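Local coordinates for Er-derived vesicles protein ERV41 (Saccharomyces cerevisiae, PDB 3ZLC) that travels in COPII-coated vesicles, is required for efficient transport of some secretory proteins to the Golgi, and facilitates retrograde transport back to the endoplasmic reticulum, at residues 51-56 / 117-122; 25-30 / 155-160; 163-168 / 205-210. All coordinates share one frame; numbering follows the deposited sequence. Where two conformers were deposited one is given.

Contact 1: 51-56 / 117-122; sequences EELQLE and CHVFGS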
ATOM      1  N   GLU A  51       3.600  11.771  11.415  1.00 41.57           N
ATOM      2  CA  GLU A  51       4.982  12.169  11.195  1.00 48.60           C
ATOM      3  C   GLU A  51       5.816  11.179  10.384  1.00 43.04           C
ATOM      4  O   GLU A  51       6.862  11.557   9.863  1.00 44.42           O
ATOM      5  CB  GLU A  51       5.674  12.507  12.528  1.00 60.59           C
ATOM      6  CG  GLU A  51       5.818  11.342  13.499  1.00 66.35           C
ATOM      7  CD  GLU A  51       6.596  11.726  14.748  1.00 72.30           C
ATOM      8  OE1 GLU A  51       6.073  12.521  15.559  1.00 73.71           O
ATOM      9  OE2 GLU A  51       7.730  11.223  14.921  1.00 71.91           O
ATOM     10  N   GLU A  52       5.367   9.927  10.256  1.00 30.12           N
ATOM     11  CA  GLU A  52       6.198   8.908   9.602  1.00 33.91           C
ATOM     12  C   GLU A  52       6.054   8.891   8.084  1.00 40.48           C
ATOM     13  O   GLU A  52       6.817   8.209   7.394  1.00 40.52           O
ATOM     14  CB  GLU A  52       5.913   7.502  10.150  1.00 40.90           C
ATOM     15  CG  GLU A  52       6.526   7.213  11.513  1.00 53.62           C
ATOM     16  CD  GLU A  52       5.496   7.212  12.615  1.00 59.61           C
ATOM     17  OE1 GLU A  52       4.428   7.835  12.419  1.00 57.57           O
ATOM     18  OE2 GLU A  52       5.752   6.594  13.672  1.00 64.87           O
ATOM     19  N   LEU A  53       5.067   9.620   7.565  1.00 33.31           N
ATOM     20  CA  LEU A  53       4.835   9.629   6.125  1.00 26.98           C
ATOM     21  C   LEU A  53       4.834  11.036   5.566  1.00 30.39           C
ATOM     22  O   LEU A  53       4.506  12.002   6.260  1.00 34.02           O
ATOM     23  CB  LEU A  53       3.511   8.951   5.771  1.00 25.87           C
ATOM     24  CG  LEU A  53       3.313   7.481   6.117  1.00 28.24           C
ATOM     25  CD1 LEU A  53       1.841   7.089   5.953  1.00 33.98           C
ATOM     26  CD2 LEU A  53       4.205   6.572   5.258  1.00 25.17           C
ATOM     27  N   GLN A  54       5.228  11.158   4.309  1.00 21.79           N
ATOM     28  CA  GLN A  54       5.075  12.416   3.593  0.60 24.53           C
ATOM     29  C   GLN A  54       3.808  12.321   2.760  1.00 23.73           C
ATOM     30  O   GLN A  54       3.563  11.295   2.120  1.00 17.99           O
ATOM     31  CB  GLN A  54       6.290  12.675   2.701  0.60 30.01           C
ATOM     32  CG  GLN A  54       7.553  12.976   3.498  0.60 35.69           C
ATOM     33  CD  GLN A  54       7.327  14.084   4.512  0.60 39.39           C
ATOM     34  OE1 GLN A  54       7.437  13.874   5.717  0.60 41.48           O
ATOM     35  NE2 GLN A  54       6.991  15.266   4.022  0.60 44.55           N
ATOM     36  N   LEU A  55       2.998  13.369   2.789  1.00 20.90           N
ATOM     37  CA  LEU A  55       1.806  13.453   1.948  1.00 20.80           C
ATOM     38  C   LEU A  55       1.997  14.671   1.054  1.00 27.00           C
ATOM     39  O   LEU A  55       2.089  15.796   1.539  1.00 25.06           O
ATOM     40  CB  LEU A  55       0.531  13.592   2.788  1.00 20.88           C
ATOM     41  CG  LEU A  55      -0.106  12.270   3.229  1.00 26.67           C
ATOM     42  CD1 LEU A  55       0.757  11.601   4.279  1.00 33.64           C
ATOM     43  CD2 LEU A  55      -1.527  12.470   3.752  1.00 28.41           C
ATOM     44  N   GLU A  56       2.112  14.443  -0.248  1.00 20.63           N
ATOM     45  CA  GLU A  56       2.376  15.543  -1.165  1.00 29.83           C
ATOM     46  C   GLU A  56       1.343  15.584  -2.270  1.00 24.82           C
ATOM     47  O   GLU A  56       1.013  14.543  -2.858  1.00 19.61           O
ATOM     48  CB  GLU A  56       3.787  15.414  -1.748  1.00 27.94           C
ATOM     49  CG  GLU A  56       4.875  15.732  -0.724  1.00 39.20           C
ATOM     50  CD  GLU A  56       6.283  15.645  -1.288  1.00 43.07           C
ATOM     51  OE1 GLU A  56       6.437  15.525  -2.524  1.00 39.76           O
ATOM     52  OE2 GLU A  56       7.242  15.690  -0.486  1.00 44.02           O
ATOM     53  N   CYS A 117      -2.816  12.468  -4.224  1.00 20.43           N
ATOM     54  CA  CYS A 117      -1.865  12.581  -3.127  1.00 21.98           C
ATOM     55  C   CYS A 117      -0.804  11.494  -3.266  1.00 22.19           C
ATOM     56  O   CYS A 117      -1.126  10.314  -3.468  1.00 17.07           O
ATOM     57  CB  CYS A 117      -2.556  12.410  -1.781  1.00 22.45           C
ATOM     58  SG  CYS A 117      -1.471  12.769  -0.360  1.00 21.87           S
ATOM     59  N   HIS A 118       0.453  11.915  -3.177  1.00 20.95           N
ATOM     60  CA  HIS A 118       1.591  11.006  -3.160  1.00 19.41           C
ATOM     61  C   HIS A 118       1.926  10.728  -1.698  1.00 14.82           C
ATOM     62  O   HIS A 118       2.399  11.623  -0.981  1.00 18.84           O
ATOM     63  CB  HIS A 118       2.780  11.671  -3.853  1.00 15.95           C
ATOM     64  CG  HIS A 118       3.995  10.803  -3.950  1.00 20.71           C
ATOM     65  ND1 HIS A 118       5.244  11.303  -4.267  1.00 19.16           N
ATOM     66  CD2 HIS A 118       4.153   9.463  -3.801  1.00 17.94           C
ATOM     67  CE1 HIS A 118       6.121  10.313  -4.283  1.00 19.16           C
ATOM     68  NE2 HIS A 118       5.493   9.188  -4.010  1.00 22.14           N
ATOM     69  N   VAL A 119       1.676   9.497  -1.258  1.00 17.24           N
ATOM     70  CA  VAL A 119       1.888   9.114   0.136  1.00 16.19           C
ATOM     71  C   VAL A 119       3.117   8.209   0.214  1.00 14.71           C
ATOM     72  O   VAL A 119       3.157   7.157  -0.416  1.00 19.23           O
ATOM     73  CB  VAL A 119       0.668   8.358   0.683  1.00 17.51           C
ATOM     74  CG1 VAL A 119       0.928   7.927   2.119  1.00 22.05           C
ATOM     75  CG2 VAL A 119      -0.593   9.244   0.587  1.00 17.76           C
ATOM     76  N   PHE A 120       4.130   8.609   0.977  1.00 15.40           N
ATOM     77  CA  PHE A 120       5.348   7.801   0.986  1.00 15.52           C
ATOM     78  C   PHE A 120       6.166   7.922   2.269  1.00 23.48           C
ATOM     79  O   PHE A 120       6.208   8.983   2.909  1.00 18.93           O
ATOM     80  CB  PHE A 120       6.213   8.119  -0.247  1.00 14.77           C
ATOM     81  CG  PHE A 120       6.677   9.543  -0.319  1.00 25.15           C
ATOM     82  CD1 PHE A 120       5.821  10.554  -0.753  1.00 22.25           C
ATOM     83  CD2 PHE A 120       7.975   9.879   0.039  1.00 29.95           C
ATOM     84  CE1 PHE A 120       6.259  11.879  -0.827  1.00 23.29           C
ATOM     85  CE2 PHE A 120       8.411  11.186  -0.030  1.00 29.35           C
ATOM     86  CZ  PHE A 120       7.554  12.190  -0.468  1.00 31.65           C
ATOM     87  N   GLY A 121       6.804   6.816   2.642  1.00 18.77           N
ATOM     88  CA  GLY A 121       7.662   6.799   3.814  1.00 18.04           C
ATOM     89  C   GLY A 121       7.770   5.398   4.378  1.00 19.33           C
ATOM     90  O   GLY A 121       7.359   4.434   3.744  1.00 18.83           O
ATOM     91  N   SER A 122       8.336   5.296   5.574  1.00 17.53           N
ATOM     92  CA  SER A 122       8.502   4.009   6.229  0.53 17.72           C
ATOM     93  C   SER A 122       7.958   4.085   7.648  1.00 23.03           C
ATOM     94  O   SER A 122       8.292   4.999   8.398  1.00 25.21           O
ATOM     95  CB  SER A 122       9.979   3.605   6.226  0.53 21.43           C
ATOM     96  OG  SER A 122      10.370   3.216   4.925  0.53 19.75           O
TER
HETATM   97  O   HOH W   1       9.322   7.836   6.579  1.00 32.74           O
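Gln54 lays its CB over one face of the Phe120 ring, 3.7 Å from the ring centroid, and the methylene covers the rim nearest CZ. Phe120 CG stands between its backbone N and carbonyl carbon (chi1 61°), and the ring beyond it leans across to the neighbouring strand. A second bump meets the edge of the same ring: Glu56 OE2 lies 3.5 Å from Phe120 CZ, its carboxylate turned 87° to the ring plane. Phe120 CD1 in turn sits over the centre of the His118 imidazole, whose NE2 is hydrogen-bonded to Asp25. An alanine at Phe120 would probably leave Gln54 CB without its aromatic cover, the Glu56 carboxylate freer to swing and the His118 ring without the CD1 contact over its centre.

On the other face the fit is apolar. Leu55 CB rests 3.8 Å from Cys117 SG, the sulfur of the disulfide to Cys32, while Leu55 CG lies alongside Val119 CG2. Leu53 drops CD2 to 3.7 Å from Gly121 N, filling the hollow left by the missing side chain; a CB on Gly121 would come within 2.6 Å of Glu52 O, a clash.

Four backbone hydrogen bonds join the antiparallel pairs Gln54-Phe120 and Glu56-His118, the shortest being His118 N to Glu56 O at 2.7 Å. Beyond them a water spans Glu52 O and Ser122 N. The chemistry thus implies a two-sided attachment for strand 53-57, an outermost strand of its sheet: aromatic and polar groups on one face, aliphatic groups and a disulfide on the other.

Contact 2: 25-30 / 155-160; sequences DIYVNT and NHVINE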
ATOM      1  N   ASP A  25       4.861   3.600  -0.972  1.00 15.59           N
ATOM      2  CA  ASP A  25       4.933   4.709  -1.898  1.00 19.62           C
ATOM      3  C   ASP A  25       3.719   4.482  -2.765  1.00 15.47           C
ATOM      4  O   ASP A  25       3.665   3.519  -3.530  1.00 12.96           O
ATOM      5  CB  ASP A  25       6.223   4.666  -2.720  1.00 21.44           C
ATOM      6  CG  ASP A  25       6.382   5.910  -3.592  1.00 29.24           C
ATOM      7  OD1 ASP A  25       5.437   6.230  -4.353  1.00 20.56           O
ATOM      8  OD2 ASP A  25       7.414   6.587  -3.481  1.00 37.26           O
ATOM      9  N   ILE A  26       2.697   5.314  -2.576  1.00 13.67           N
ATOM     10  CA  ILE A  26       1.389   5.113  -3.207  0.83 15.69           C
ATOM     11  C   ILE A  26       0.863   6.447  -3.761  1.00 15.07           C
ATOM     12  O   ILE A  26       1.150   7.498  -3.181  1.00 16.23           O
ATOM     13  CB  ILE A  26       0.397   4.530  -2.158  0.83 18.04           C
ATOM     14  CG1 ILE A  26       0.918   3.175  -1.660  0.83 21.25           C
ATOM     15  CG2 ILE A  26      -1.014   4.363  -2.722  0.83 19.84           C
ATOM     16  CD1 ILE A  26       0.034   2.515  -0.647  0.83 29.47           C
ATOM     17  N   TYR A  27       0.112   6.409  -4.867  1.00 14.49           N
ATOM     18  CA  TYR A  27      -0.594   7.598  -5.346  1.00 13.64           C
ATOM     19  C   TYR A  27      -2.054   7.302  -5.047  1.00 19.45           C
ATOM     20  O   TYR A  27      -2.528   6.210  -5.340  1.00 15.67           O
ATOM     21  CB  TYR A  27      -0.443   7.786  -6.863  1.00 14.31           C
ATOM     22  CG  TYR A  27       0.976   7.962  -7.383  1.00 16.23           C
ATOM     23  CD1 TYR A  27       1.990   8.478  -6.578  1.00 15.73           C
ATOM     24  CD2 TYR A  27       1.294   7.606  -8.684  1.00 14.99           C
ATOM     25  CE1 TYR A  27       3.292   8.644  -7.076  1.00 18.04           C
ATOM     26  CE2 TYR A  27       2.579   7.763  -9.189  1.00 19.05           C
ATOM     27  CZ  TYR A  27       3.575   8.277  -8.381  1.00 24.61           C
ATOM     28  OH  TYR A  27       4.853   8.436  -8.885  1.00 23.03           O
ATOM     29  N   VAL A  28      -2.758   8.254  -4.448  1.00 14.20           N
ATOM     30  CA  VAL A  28      -4.202   8.118  -4.207  1.00 14.53           C
ATOM     31  C   VAL A  28      -4.911   9.220  -4.991  1.00 17.20           C
ATOM     32  O   VAL A  28      -4.442  10.358  -5.003  1.00 16.61           O
ATOM     33  CB  VAL A  28      -4.550   8.280  -2.701  1.00 18.17           C
ATOM     34  CG1 VAL A  28      -6.056   8.126  -2.475  1.00 18.91           C
ATOM     35  CG2 VAL A  28      -3.792   7.240  -1.855  1.00 17.28           C
ATOM     36  N   ASN A  29      -6.032   8.886  -5.637  1.00 16.18           N
ATOM     37  CA  ASN A  29      -6.788   9.830  -6.485  1.00 18.73           C
ATOM     38  C   ASN A  29      -7.647  10.789  -5.652  1.00 20.31           C
ATOM     39  O   ASN A  29      -8.756  11.158  -6.049  1.00 20.91           O
ATOM     40  CB  ASN A  29      -7.661   9.013  -7.458  1.00 17.89           C
ATOM     41  CG  ASN A  29      -8.194   9.808  -8.649  1.00 19.30           C
ATOM     42  OD1 ASN A  29      -8.943   9.249  -9.451  1.00 21.63           O
ATOM     43  ND2 ASN A  29      -7.810  11.092  -8.787  1.00 20.25           N
ATOM     44  N   THR A  30      -7.104  11.222  -4.512  1.00 18.92           N
ATOM     45  CA  THR A  30      -7.756  12.206  -3.633  1.00 21.51           C
ATOM     46  C   THR A  30      -6.694  13.174  -3.100  1.00 19.30           C
ATOM     47  O   THR A  30      -5.544  12.771  -2.868  1.00 20.21           O
ATOM     48  CB  THR A  30      -8.443  11.504  -2.434  1.00 20.23           C
ATOM     49  OG1 THR A  30      -9.403  10.544  -2.917  1.00 20.43           O
ATOM     50  CG2 THR A  30      -9.141  12.519  -1.523  1.00 19.68           C
ATOM     51  N   ASN A 155      -9.208   5.199  -6.285  1.00 20.37           N
ATOM     52  CA  ASN A 155      -8.273   4.742  -7.312  1.00 17.14           C
ATOM     53  C   ASN A 155      -6.866   4.961  -6.767  1.00 16.98           C
ATOM     54  O   ASN A 155      -6.600   5.948  -6.087  1.00 18.89           O
ATOM     55  CB  ASN A 155      -8.456   5.541  -8.611  1.00 20.57           C
ATOM     56  CG  ASN A 155      -9.886   5.521  -9.105  1.00 23.20           C
ATOM     57  OD1 ASN A 155     -10.505   4.463  -9.189  1.00 24.17           O
ATOM     58  ND2 ASN A 155     -10.425   6.693  -9.414  1.00 21.72           N
ATOM     59  N   HIS A 156      -5.954   4.032  -7.024  1.00 15.31           N
ATOM     60  CA  HIS A 156      -4.635   4.195  -6.434  1.00 14.03           C
ATOM     61  C   HIS A 156      -3.577   3.464  -7.230  1.00 14.83           C
ATOM     62  O   HIS A 156      -3.884   2.559  -8.017  1.00 14.00           O
ATOM     63  CB  HIS A 156      -4.632   3.719  -4.972  1.00 14.59           C
ATOM     64  CG  HIS A 156      -4.987   2.273  -4.809  1.00 17.85           C
ATOM     65  ND1 HIS A 156      -6.290   1.829  -4.800  1.00 17.00           N
ATOM     66  CD2 HIS A 156      -4.211   1.168  -4.649  1.00 16.01           C
ATOM     67  CE1 HIS A 156      -6.307   0.513  -4.642  1.00 16.01           C
ATOM     68  NE2 HIS A 156      -5.061   0.090  -4.545  1.00 17.12           N
ATOM     69  N   VAL A 157      -2.334   3.898  -7.047  1.00 16.40           N
ATOM     70  CA  VAL A 157      -1.182   3.246  -7.654  1.00 13.16           C
ATOM     71  C   VAL A 157      -0.265   2.883  -6.519  1.00 16.05           C
ATOM     72  O   VAL A 157       0.063   3.736  -5.698  1.00 16.14           O
ATOM     73  CB  VAL A 157      -0.400   4.215  -8.557  1.00 15.48           C
ATOM     74  CG1 VAL A 157       0.927   3.572  -9.002  1.00 17.76           C
ATOM     75  CG2 VAL A 157      -1.248   4.594  -9.770  1.00 14.40           C
ATOM     76  N   ILE A 158       0.149   1.625  -6.450  1.00 11.91           N
ATOM     77  CA  ILE A 158       1.108   1.252  -5.422  1.00 13.95           C
ATOM     78  C   ILE A 158       2.459   1.133  -6.105  1.00 19.67           C
ATOM     79  O   ILE A 158       2.685   0.185  -6.865  1.00 16.71           O
ATOM     80  CB  ILE A 158       0.735  -0.110  -4.759  1.00 15.32           C
ATOM     81  CG1 ILE A 158      -0.610   0.015  -4.026  1.00 15.76           C
ATOM     82  CG2 ILE A 158       1.825  -0.536  -3.764  1.00 11.39           C
ATOM     83  CD1 ILE A 158      -1.288  -1.338  -3.694  1.00 12.94           C
ATOM     84  N   ASN A 159       3.354   2.085  -5.857  1.00 14.75           N
ATOM     85  CA  ASN A 159       4.689   1.990  -6.440  1.00 14.43           C
ATOM     86  C   ASN A 159       5.542   1.055  -5.600  1.00 13.47           C
ATOM     87  O   ASN A 159       6.308   0.249  -6.143  1.00 13.98           O
ATOM     88  CB  ASN A 159       5.345   3.372  -6.554  1.00 17.32           C
ATOM     89  CG  ASN A 159       4.535   4.311  -7.396  1.00 22.63           C
ATOM     90  OD1 ASN A 159       4.244   4.004  -8.556  1.00 16.16           O
ATOM     91  ND2 ASN A 159       4.114   5.449  -6.809  1.00 16.96           N
ATOM     92  N   GLU A 160       5.385   1.153  -4.283  1.00 12.26           N
ATOM     93  CA  GLU A 160       6.046   0.233  -3.352  1.00 10.43           C
ATOM     94  C   GLU A 160       5.157  -0.091  -2.167  1.00 12.43           C
ATOM     95  O   GLU A 160       4.454   0.785  -1.651  1.00 15.83           O
ATOM     96  CB  GLU A 160       7.363   0.828  -2.810  1.00 15.05           C
ATOM     97  CG  GLU A 160       8.099  -0.187  -1.889  1.00 18.02           C
ATOM     98  CD  GLU A 160       9.355   0.375  -1.236  1.00 43.89           C
ATOM     99  OE1 GLU A 160       9.643   1.579  -1.421  1.00 49.44           O
ATOM    100  OE2 GLU A 160      10.046  -0.396  -0.522  1.00 31.44           O
TER
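Asp25 faces both Asn159 and Glu160, and this two-against-one pairing is a classic beta bulge. It interrupts the antiparallel pairing of two inner strands of the six-stranded sheet, 19-28 and 156-163, where the second strand turns a corner, at Asn159.

The backbone bonds define the bulge. Asp25 O takes two donors, Asn159 N at 2.8 Å and Glu160 N at 3.0 Å, and the bond from Asn159 is the more bent, with 136° at its hydrogen. Asp25 N returns a bond to Glu160 O. Past the bulge the pairing is regular: Tyr27 and Val157 exchange two backbone bonds, and Asn29 N reaches Asn155 O.

Apolar packing divides between the two faces of the sheet. Tyr27 CD2 lies 3.8 Å from Val157 CB, the two side chains running side by side, whereas Ile26 and Ile158 bring their CG1 atoms together on the opposite face. There both isoleucines also touch Phe236 of strand 233-240, in the second sheet.

Polar side chains close both ends. Asn29 OD1 accepts from Asn155 ND2 in the carbonyl plane, on a lone pair, at 3.0 Å; Asn115 O and Asn181 N bind the other ends of these two amides. At the bulge, Asn159 ND2 meets Asp25 OD1 at 2.9 Å from above the carboxylate plane. The same oxygen accepts from His118 NE2, so two donors grip it and probably stabilise its negative charge. Asn159 ND2 also stands 3.2 Å above the plane of the Tyr27 ring, offset toward the rim, with CE1 and CZ as its nearest ring atoms.

Contact 3: 163-168 / 205-210; sequences FGDFYP and AEVDTN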
ATOM      1  N   PHE A 163       8.019  -4.862   3.448  1.00 15.28           N
ATOM      2  CA  PHE A 163       8.249  -5.031   4.887  1.00 11.44           C
ATOM      3  C   PHE A 163       9.724  -5.233   5.104  1.00 15.01           C
ATOM      4  O   PHE A 163      10.334  -6.139   4.497  1.00 16.41           O
ATOM      5  CB  PHE A 163       7.532  -6.288   5.392  1.00 11.50           C
ATOM      6  CG  PHE A 163       6.038  -6.211   5.283  1.00 13.20           C
ATOM      7  CD1 PHE A 163       5.397  -6.549   4.102  1.00 13.61           C
ATOM      8  CD2 PHE A 163       5.275  -5.757   6.354  1.00 13.41           C
ATOM      9  CE1 PHE A 163       4.010  -6.466   3.987  1.00 20.98           C
ATOM     10  CE2 PHE A 163       3.875  -5.670   6.254  1.00 12.90           C
ATOM     11  CZ  PHE A 163       3.250  -6.025   5.066  1.00 12.87           C
ATOM     12  N   GLY A 164      10.310  -4.410   5.970  1.00 13.38           N
ATOM     13  CA  GLY A 164      11.701  -4.597   6.346  1.00 16.08           C
ATOM     14  C   GLY A 164      12.682  -3.859   5.447  1.00 20.50           C
ATOM     15  O   GLY A 164      12.364  -2.799   4.895  1.00 22.94           O
ATOM     16  N   ASP A 165      13.892  -4.400   5.326  1.00 18.00           N
ATOM     17  CA  ASP A 165      14.931  -3.763   4.528  1.00 15.97           C
ATOM     18  C   ASP A 165      14.832  -4.181   3.053  1.00 21.35           C
ATOM     19  O   ASP A 165      14.641  -5.354   2.741  1.00 19.89           O
ATOM     20  CB  ASP A 165      16.302  -4.178   5.063  1.00 18.32           C
ATOM     21  CG  ASP A 165      16.556  -3.662   6.467  1.00 21.36           C
ATOM     22  OD1 ASP A 165      16.061  -2.568   6.788  1.00 22.40           O
ATOM     23  OD2 ASP A 165      17.235  -4.357   7.249  1.00 18.93           O
ATOM     24  N   PHE A 166      14.991  -3.236   2.140  1.00 21.31           N
ATOM     25  CA  PHE A 166      14.948  -3.600   0.730  1.00 29.58           C
ATOM     26  C   PHE A 166      16.169  -4.471   0.429  1.00 19.56           C
ATOM     27  O   PHE A 166      17.207  -4.356   1.091  1.00 17.76           O
ATOM     28  CB  PHE A 166      14.897  -2.360  -0.164  1.00 42.63           C
ATOM     29  CG  PHE A 166      13.907  -2.478  -1.302  1.00 50.50           C
ATOM     30  CD1 PHE A 166      12.531  -2.474  -1.053  1.00 51.04           C
ATOM     31  CD2 PHE A 166      14.351  -2.598  -2.618  1.00 45.11           C
ATOM     32  CE1 PHE A 166      11.611  -2.591  -2.098  1.00 45.68           C
ATOM     33  CE2 PHE A 166      13.442  -2.699  -3.672  1.00 49.46           C
ATOM     34  CZ  PHE A 166      12.065  -2.702  -3.408  1.00 52.68           C
ATOM     35  N   TYR A 167      16.037  -5.403  -0.511  1.00 18.75           N
ATOM     36  CA  TYR A 167      17.168  -6.282  -0.827  1.00 19.00           C
ATOM     37  C   TYR A 167      17.126  -6.579  -2.323  1.00 16.07           C
ATOM     38  O   TYR A 167      16.075  -6.399  -2.947  1.00 15.64           O
ATOM     39  CB  TYR A 167      17.133  -7.556   0.037  1.00 16.75           C
ATOM     40  CG  TYR A 167      15.855  -8.347  -0.061  1.00 18.75           C
ATOM     41  CD1 TYR A 167      14.721  -7.969   0.651  1.00 13.71           C
ATOM     42  CD2 TYR A 167      15.787  -9.493  -0.848  1.00 15.03           C
ATOM     43  CE1 TYR A 167      13.537  -8.707   0.568  1.00 15.13           C
ATOM     44  CE2 TYR A 167      14.611 -10.231  -0.939  1.00 21.18           C
ATOM     45  CZ  TYR A 167      13.497  -9.834  -0.222  1.00 20.46           C
ATOM     46  OH  TYR A 167      12.333 -10.566  -0.311  1.00 18.81           O
ATOM     47  N   PRO A 168      18.258  -7.011  -2.904  1.00 19.86           N
ATOM     48  CA  PRO A 168      18.337  -7.070  -4.373  1.00 22.93           C
ATOM     49  C   PRO A 168      17.387  -8.088  -5.008  1.00 21.14           C
ATOM     50  O   PRO A 168      17.042  -7.951  -6.186  1.00 21.34           O
ATOM     51  CB  PRO A 168      19.790  -7.489  -4.625  1.00 21.27           C
ATOM     52  CG  PRO A 168      20.523  -6.995  -3.423  1.00 29.60           C
ATOM     53  CD  PRO A 168      19.583  -7.200  -2.279  1.00 19.58           C
ATOM     54  N   ALA A 205      22.361 -12.149   8.398  1.00 38.02           N
ATOM     55  CA  ALA A 205      21.172 -12.235   9.247  1.00 44.85           C
ATOM     56  C   ALA A 205      20.771 -10.876   9.822  1.00 40.95           C
ATOM     57  O   ALA A 205      19.654 -10.707  10.309  1.00 40.89           O
ATOM     58  CB  ALA A 205      21.396 -13.249  10.368  1.00 47.42           C
ATOM     59  N   GLU A 206      21.690  -9.917   9.772  1.00 31.55           N
ATOM     60  CA  GLU A 206      21.439  -8.581  10.300  1.00 37.20           C
ATOM     61  C   GLU A 206      20.464  -7.779   9.447  1.00 31.88           C
ATOM     62  O   GLU A 206      19.862  -6.814   9.925  1.00 38.26           O
ATOM     63  CB  GLU A 206      22.751  -7.808  10.463  1.00 47.24           C
ATOM     64  CG  GLU A 206      23.430  -7.432   9.155  1.00 65.23           C
ATOM     65  CD  GLU A 206      24.237  -8.575   8.549  1.00 78.11           C
ATOM     66  OE1 GLU A 206      24.318  -9.656   9.176  1.00 74.06           O
ATOM     67  OE2 GLU A 206      24.800  -8.389   7.447  1.00 83.51           O
ATOM     68  N   VAL A 207      20.307  -8.157   8.182  0.57 25.37           N
ATOM     69  CA  VAL A 207      19.371  -7.439   7.322  0.57 20.32           C
ATOM     70  C   VAL A 207      17.967  -8.010   7.501  0.57 19.64           C
ATOM     71  O   VAL A 207      17.772  -9.223   7.463  0.57 22.50           O
ATOM     72  CB  VAL A 207      19.823  -7.453   5.829  0.57 22.37           C
ATOM     73  CG1 VAL A 207      19.894  -8.860   5.302  0.57 20.58           C
ATOM     74  CG2 VAL A 207      18.903  -6.610   4.971  0.57 23.29           C
ATOM     75  N   ASP A 208      16.990  -7.130   7.710  1.00 19.87           N
ATOM     76  CA  ASP A 208      15.610  -7.539   7.954  1.00 22.12           C
ATOM     77  C   ASP A 208      14.866  -7.808   6.635  1.00 21.04           C
ATOM     78  O   ASP A 208      14.046  -7.002   6.199  1.00 20.19           O
ATOM     79  CB  ASP A 208      14.884  -6.459   8.778  1.00 20.55           C
ATOM     80  CG  ASP A 208      13.517  -6.911   9.270  1.00 24.89           C
ATOM     81  OD1 ASP A 208      13.174  -8.103   9.097  1.00 18.65           O
ATOM     82  OD2 ASP A 208      12.778  -6.076   9.828  1.00 25.77           O
ATOM     83  N   THR A 209      15.141  -8.956   6.018  1.00 17.78           N
ATOM     84  CA  THR A 209      14.532  -9.316   4.735  1.00 19.63           C
ATOM     85  C   THR A 209      13.245 -10.105   4.905  1.00 18.35           C
ATOM     86  O   THR A 209      13.184 -11.056   5.694  1.00 16.53           O
ATOM     87  CB  THR A 209      15.508 -10.132   3.863  1.00 22.10           C
ATOM     88  OG1 THR A 209      16.083 -11.190   4.648  1.00 18.50           O
ATOM     89  CG2 THR A 209      16.620  -9.234   3.353  1.00 15.96           C
ATOM     90  N   ASN A 210      12.219  -9.707   4.158  1.00 14.26           N
ATOM     91  CA  ASN A 210      10.915 -10.370   4.212  1.00 14.67           C
ATOM     92  C   ASN A 210      10.325 -10.401   2.826  1.00 14.55           C
ATOM     93  O   ASN A 210      10.578  -9.498   2.008  1.00 17.07           O
ATOM     94  CB  ASN A 210       9.939  -9.593   5.110  1.00 12.59           C
ATOM     95  CG  ASN A 210      10.448  -9.427   6.520  1.00 16.97           C
ATOM     96  OD1 ASN A 210      10.132 -10.227   7.400  1.00 19.79           O
ATOM     97  ND2 ASN A 210      11.236  -8.384   6.750  1.00 17.77           N
TER
HETATM   98  O   HOH W   2      12.543  -6.933   3.057  1.00 13.35           O
HETATM   99  O   HOH W   3       8.575  -7.175   1.651  1.00 14.31           O
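Asp165 and Asp208 grip each other through their backbones and one side chain. Asp165 N donates to Asp208 O at 2.7 Å, and Asp208 N donates back to Asp165 OD2 at 2.8 Å, arriving from above the carboxylate plane. Gly164 fits beside this pair with its CA 3.4 Å from Asp208 O; a CB there would clash with that oxygen and with Asn210 ND2. Farther along, the Tyr167 ring receives Thr209 CB over one face, and Thr209 CG2 comes to 3.5 Å from Tyr167 CD1.

Asp208 is the centre of an inverse gamma turn, closed by a weak bond from Thr209 N to Val207 O, just ahead of strand 209-219. The turn presents both the N-H and the C=O of Asp208 to the loop that follows strand 156-163.

Further out, Asn210 ND2 bonds to Asp208 OD1 at 3.1 Å and only weakly to Phe163 O, while Arg127 NH2 holds Asn210 OD1. A water links Phe163 N with Asn210 O, 3.0 Å from the former. Thr209 is fixed by its OG1 on Thr198 O of the adjacent strand, and Asn23 ND2 anchors Gly164 O.

How the contacts relate
Contacts 1 and 2 belong to one six-stranded sheet, where strands 53-57, 117-126, 19-28 and 156-163 follow one another across it; their centres are 11 Å apart. They are joined directly, Val119 N lying 2.8 Å from Ile26 O. In sequence the two halves of contact 2 bracket contact 1, so residues far apart in the chain build adjoining strands. Contact 3 comes later, its centre 21 Å from that of contact 1 and 23 Å from that of contact 2. It ties the loop leaving strand 156-163 to strand 209-219 of the other sheet. Contacts 1 and 2 thus build one sheet of this lumenal domain, and contact 3 fastens a loop from it to the other sheet.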